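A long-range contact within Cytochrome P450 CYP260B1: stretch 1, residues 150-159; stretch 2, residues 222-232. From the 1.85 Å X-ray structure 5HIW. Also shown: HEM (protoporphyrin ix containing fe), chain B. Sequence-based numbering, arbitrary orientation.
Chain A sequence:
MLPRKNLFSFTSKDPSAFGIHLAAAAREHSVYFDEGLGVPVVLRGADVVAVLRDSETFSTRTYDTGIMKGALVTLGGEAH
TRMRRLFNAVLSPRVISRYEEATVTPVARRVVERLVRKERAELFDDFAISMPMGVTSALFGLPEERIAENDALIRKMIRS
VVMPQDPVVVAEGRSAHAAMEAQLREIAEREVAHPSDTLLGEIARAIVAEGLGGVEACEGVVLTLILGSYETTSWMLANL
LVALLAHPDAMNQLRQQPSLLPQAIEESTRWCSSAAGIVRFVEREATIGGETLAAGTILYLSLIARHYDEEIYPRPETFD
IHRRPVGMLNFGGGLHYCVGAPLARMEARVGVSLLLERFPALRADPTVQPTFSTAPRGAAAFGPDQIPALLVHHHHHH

Stretch 1 (150-159) NDALIRKMIR
Stretch 2 222-232: VLTLILGSYET

What polar interactions tie the two stretches together? The shortest is the hydrogen bond that Tyr 230 OH donates to Asp 151 OD1, at 2.5 Å, with the carboxylate oxygen near the plane of the ring, at its edge. The CA-to-CB bond of Asp 151 (chi1 -171°, chi2 83°) points sideways, but the end of the side chain comes nearer and reaches the tyrosine. Arg 155, one helical turn on, holds the same carboxylate: Arg 155 NE donates to Asp 151 OD2 at 2.7 Å in a salt bridge, and Arg 155 NH2 to Asp 151 OD1 at 2.9 Å. OD1 thus accepts from both stretches. Across the contact, Arg 155 NH1 forms a salt bridge with Glu 231 OE2 at 3.1 Å; its hydrogen bond is weak, the N-H...acceptor angle being 128°.

How does Arg 155 serve so many partners? Its chain runs m, t, t with chi4 at -78°, which brings the guanidinium beside Tyr 230, whose CE2 lies over one guanidinium face, 3.7 Å from Arg 155 NH2. Water 1 adds a bridge, its O accepting from Arg 155 NH2 at 3.0 Å and donating to Tyr 230 O at 2.8 Å. Glu 231 (phi/psi -89/-36) meets the arginine with chi angles of -73°, -172° and 26°.

What surrounds the tyrosine ring? Tyr 230 (phi/psi -70/-46) has chi1 -161° and chi2 71°, and its CA-to-CB bond points toward stretch 1. Ile 154 (m, t) covers one ring face: its CD1 lies 4.0 Å from the Tyr 230 ring centroid, 14° off the normal, a CH-pi contact. Ile 154 CG2 also approaches Tyr 230 CD2 at 3.7 Å, while Ile 154 CD1 reaches Ile 226 CG2 at 3.7 Å. Ile 226 is m, t.

How do the backbones bring the apolar side chains together? Residues 150-159 are helical throughout, and residues 222-229 lie in a second helix; their axes cross at -82°, 10.3 Å apart at closest approach. The helices run nearly perpendicular, and the two stretches together bury 556 Å², a total to which Tyr 230 and Glu 231 contribute. Ile 158 CA lies 6.7 Å from Leu 227 CA, and Arg 155 CA 8.4 Å from Glu 231 CA. Met 157 (m, t, m) places CB 3.6 Å from Leu 227 CD2 and CE 3.9 Å from Leu 223 CD2; both leucines are m, t. Ile 158 (m, t) sets CG1 4.0 Å from Leu 227 CD2 and CD1 3.7 Å from Glu 231 CG, so the aliphatic part of the glutamate joins the packing while its carboxylate meets Arg 155.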

# COMPACT_ATOMS: atom_id res chain seq x y z
N ASN A 150 -8.59 4.02 -17.78
CA ASN A 150 -7.39 3.47 -17.19
C ASN A 150 -7.57 2.97 -15.74
O ASN A 150 -6.99 1.95 -15.38
CB ASN A 150 -6.25 4.44 -17.36
CG ASN A 150 -5.76 4.44 -18.81
OD1 ASN A 150 -5.90 3.44 -19.52
ND2 ASN A 150 -5.19 5.54 -19.23
N ASP A 151 -8.42 3.65 -14.99
CA ASP A 151 -8.85 3.15 -13.69
C ASP A 151 -9.43 1.74 -13.83
O ASP A 151 -9.04 0.81 -13.13
CB ASP A 151 -9.83 4.11 -13.06
CG ASP A 151 -10.15 3.74 -11.59
OD1 ASP A 151 -9.32 4.13 -10.69
OD2 ASP A 151 -11.14 2.97 -11.38
N ALA A 152 -10.39 1.56 -14.74
CA ALA A 152 -10.93 0.24 -14.97
C ALA A 152 -9.94 -0.80 -15.46
O ALA A 152 -9.96 -1.92 -14.95
CB ALA A 152 -12.15 0.29 -15.87
N LEU A 153 -9.02 -0.42 -16.35
CA LEU A 153 -7.95 -1.30 -16.77
C LEU A 153 -7.04 -1.74 -15.60
O LEU A 153 -6.76 -2.90 -15.40
CB LEU A 153 -7.16 -0.70 -17.91
CG LEU A 153 -7.75 -0.52 -19.29
CD1 LEU A 153 -6.76 0.20 -20.14
CD2 LEU A 153 -8.23 -1.83 -19.93
N ILE A 154 -6.60 -0.79 -14.82
CA ILE A 154 -5.75 -1.11 -13.68
C ILE A 154 -6.45 -2.00 -12.64
O ILE A 154 -5.88 -2.93 -12.12
CB ILE A 154 -5.23 0.19 -13.07
CG1 ILE A 154 -4.34 0.93 -14.08
CG2 ILE A 154 -4.37 -0.12 -11.85
CD1 ILE A 154 -4.07 2.40 -13.73
N ARG A 155 -7.69 -1.68 -12.30
CA ARG A 155 -8.51 -2.54 -11.41
C ARG A 155 -8.63 -3.96 -11.94
O ARG A 155 -8.48 -4.93 -11.17
CB ARG A 155 -9.85 -1.84 -11.05
CG ARG A 155 -9.57 -0.61 -10.14
CD ARG A 155 -10.82 0.03 -9.57
NE ARG A 155 -10.49 1.41 -9.23
CZ ARG A 155 -9.82 1.83 -8.15
NH1 ARG A 155 -9.39 0.94 -7.28
NH2 ARG A 155 -9.50 3.14 -7.98
N LYS A 156 -8.74 -4.12 -13.24
CA LYS A 156 -8.80 -5.44 -13.83
C LYS A 156 -7.45 -6.14 -13.67
O LYS A 156 -7.44 -7.35 -13.37
CB LYS A 156 -9.18 -5.43 -15.30
CG LYS A 156 -10.66 -5.21 -15.59
CD LYS A 156 -11.02 -5.35 -17.06
CE LYS A 156 -11.04 -4.04 -17.82
NZ LYS A 156 -11.44 -4.40 -19.22
N MET A 157 -6.34 -5.43 -13.95
CA MET A 157 -4.99 -6.01 -13.67
C MET A 157 -4.84 -6.48 -12.25
O MET A 157 -4.41 -7.60 -11.99
CB MET A 157 -3.89 -5.06 -14.06
CG MET A 157 -3.92 -4.74 -15.55
SD MET A 157 -2.37 -3.94 -15.99
CE MET A 157 -2.71 -2.31 -15.43
N ILE A 158 -5.24 -5.64 -11.31
CA ILE A 158 -5.14 -5.91 -9.91
C ILE A 158 -6.02 -7.13 -9.55
O ILE A 158 -5.57 -8.03 -8.89
CB ILE A 158 -5.47 -4.64 -9.08
CG1 ILE A 158 -4.34 -3.63 -9.22
CG2 ILE A 158 -5.64 -4.98 -7.59
CD1 ILE A 158 -4.49 -2.33 -8.42
N ARG A 159 -7.24 -7.18 -10.03
CA ARG A 159 -8.08 -8.38 -9.85
C ARG A 159 -7.38 -9.67 -10.30
O ARG A 159 -7.48 -10.71 -9.61
CB ARG A 159 -9.42 -8.21 -10.58
CG ARG A 159 -10.45 -9.32 -10.35
CD ARG A 159 -11.87 -8.82 -10.69
NE ARG A 159 -12.87 -9.87 -11.02
CZ ARG A 159 -13.61 -10.55 -10.14
NH1 ARG A 159 -13.50 -10.37 -8.81
NH2 ARG A 159 -14.47 -11.45 -10.62
N VAL A 222 7.20 0.99 -15.31
CA VAL A 222 6.01 1.82 -15.05
C VAL A 222 4.88 0.92 -14.55
O VAL A 222 4.27 1.25 -13.54
CB VAL A 222 5.55 2.65 -16.27
CG1 VAL A 222 4.20 3.36 -16.05
CG2 VAL A 222 6.59 3.67 -16.66
N LEU A 223 4.60 -0.18 -15.23
CA LEU A 223 3.47 -1.03 -14.82
C LEU A 223 3.73 -1.59 -13.46
O LEU A 223 2.80 -1.70 -12.63
CB LEU A 223 3.18 -2.16 -15.80
CG LEU A 223 2.37 -1.59 -16.96
CD1 LEU A 223 2.43 -2.42 -18.27
CD2 LEU A 223 0.94 -1.38 -16.55
N THR A 224 4.99 -1.92 -13.14
CA THR A 224 5.26 -2.35 -11.76
C THR A 224 4.93 -1.27 -10.74
O THR A 224 4.30 -1.61 -9.66
CB THR A 224 6.68 -2.89 -11.61
OG1 THR A 224 6.77 -4.12 -12.32
CG2 THR A 224 7.08 -3.12 -10.20
N LEU A 225 5.27 -0.01 -11.05
CA LEU A 225 4.98 1.06 -10.15
C LEU A 225 3.47 1.31 -10.05
O LEU A 225 2.97 1.64 -8.97
CB LEU A 225 5.66 2.35 -10.53
CG LEU A 225 7.25 2.21 -10.54
CD1 LEU A 225 7.89 3.48 -11.03
CD2 LEU A 225 7.75 1.81 -9.15
N ILE A 226 2.77 1.23 -11.18
CA ILE A 226 1.30 1.38 -11.15
C ILE A 226 0.62 0.33 -10.27
O ILE A 226 -0.13 0.68 -9.32
CB ILE A 226 0.72 1.40 -12.57
CG1 ILE A 226 1.10 2.70 -13.26
CG2 ILE A 226 -0.80 1.33 -12.48
CD1 ILE A 226 0.83 2.72 -14.74
N LEU A 227 0.93 -0.92 -10.49
CA LEU A 227 0.34 -2.00 -9.72
C LEU A 227 0.69 -1.94 -8.26
O LEU A 227 -0.13 -2.33 -7.41
CB LEU A 227 0.72 -3.38 -10.27
CG LEU A 227 0.26 -3.69 -11.72
CD1 LEU A 227 0.92 -4.98 -12.29
CD2 LEU A 227 -1.28 -3.78 -11.86
N GLY A 228 1.92 -1.49 -7.96
CA GLY A 228 2.30 -1.38 -6.56
C GLY A 228 1.71 -0.20 -5.82
O GLY A 228 1.62 -0.26 -4.60
N SER A 229 1.27 0.85 -6.53
CA SER A 229 0.78 2.06 -5.88
C SER A 229 -0.69 2.36 -5.98
O SER A 229 -1.18 3.14 -5.17
CB SER A 229 1.44 3.30 -6.49
OG SER A 229 1.15 3.36 -7.93
N TYR A 230 -1.39 1.80 -6.98
CA TYR A 230 -2.67 2.43 -7.40
C TYR A 230 -3.74 2.26 -6.35
O TYR A 230 -4.44 3.26 -6.01
CB TYR A 230 -3.19 1.84 -8.68
CG TYR A 230 -4.19 2.71 -9.35
CD1 TYR A 230 -3.81 3.90 -9.96
CD2 TYR A 230 -5.53 2.35 -9.36
CE1 TYR A 230 -4.74 4.73 -10.54
CE2 TYR A 230 -6.47 3.11 -10.04
CZ TYR A 230 -6.09 4.29 -10.61
OH TYR A 230 -7.03 5.05 -11.21
N GLU A 231 -3.83 1.04 -5.87
CA GLU A 231 -4.72 0.76 -4.71
C GLU A 231 -4.15 0.91 -3.30
O GLU A 231 -4.82 1.43 -2.40
CB GLU A 231 -5.42 -0.56 -4.86
CG GLU A 231 -6.51 -0.40 -5.94
CD GLU A 231 -7.45 -1.62 -6.07
OE1 GLU A 231 -7.59 -2.33 -5.05
OE2 GLU A 231 -8.03 -1.86 -7.20
N THR A 232 -2.89 0.57 -3.14
CA THR A 232 -2.21 0.72 -1.84
C THR A 232 -2.34 2.14 -1.37
O THR A 232 -2.61 2.39 -0.20
CB THR A 232 -0.72 0.30 -1.91
OG1 THR A 232 -0.08 1.01 -2.99
CG2 THR A 232 -0.54 -1.24 -2.13
CHA HEM B . 6.72 -3.90 -2.09
CHB HEM B . 3.30 -2.07 0.84
CHC HEM B . 3.11 1.90 -1.85
CHD HEM B . 5.72 -0.36 -5.17
C1A HEM B . 5.88 -3.73 -1.03
C2A HEM B . 5.71 -4.64 0.05
C3A HEM B . 4.78 -4.11 0.90
C4A HEM B . 4.27 -2.92 0.27
CMA HEM B . 4.26 -4.76 2.20
CAA HEM B . 6.54 -5.90 0.31
CBA HEM B . 6.01 -7.05 -0.56
CGA HEM B . 6.60 -8.37 -0.18
O1A HEM B . 7.64 -8.41 0.56
O2A HEM B . 5.96 -9.42 -0.43
C1B HEM B . 2.92 -0.88 0.35
C2B HEM B . 2.03 -0.01 1.07
C3B HEM B . 2.00 1.14 0.30
C4B HEM B . 2.83 0.93 -0.89
CMB HEM B . 1.23 -0.23 2.36
CAB HEM B . 1.16 2.26 0.66
CBB HEM B . 0.76 3.26 -0.05
C1C HEM B . 3.83 1.63 -3.02
C2C HEM B . 3.99 2.62 -4.05
C3C HEM B . 4.73 1.96 -4.99
C4C HEM B . 4.96 0.61 -4.57
CMC HEM B . 3.40 4.00 -3.91
CAC HEM B . 5.23 2.48 -6.27
CBC HEM B . 5.51 3.77 -6.42
C1D HEM B . 6.19 -1.51 -4.55
C2D HEM B . 7.13 -2.41 -5.28
C3D HEM B . 7.40 -3.40 -4.44
C4D HEM B . 6.67 -3.08 -3.20
CMD HEM B . 7.59 -2.29 -6.72
CAD HEM B . 8.38 -4.57 -4.64
CBD HEM B . 9.72 -4.16 -4.08
CGD HEM B . 10.80 -5.24 -4.26
O1D HEM B . 10.51 -6.47 -4.43
O2D HEM B . 12.04 -4.94 -4.22
NA HEM B . 4.98 -2.66 -0.85
NB HEM B . 3.45 -0.23 -0.71
NC HEM B . 4.44 0.49 -3.29
ND HEM B . 5.93 -1.97 -3.30
FE HEM B . 4.75 -1.11 -2.02
O HOH W 1 -7.28 3.36 -5.93
O HOH W 2 2.99 -2.19 -3.03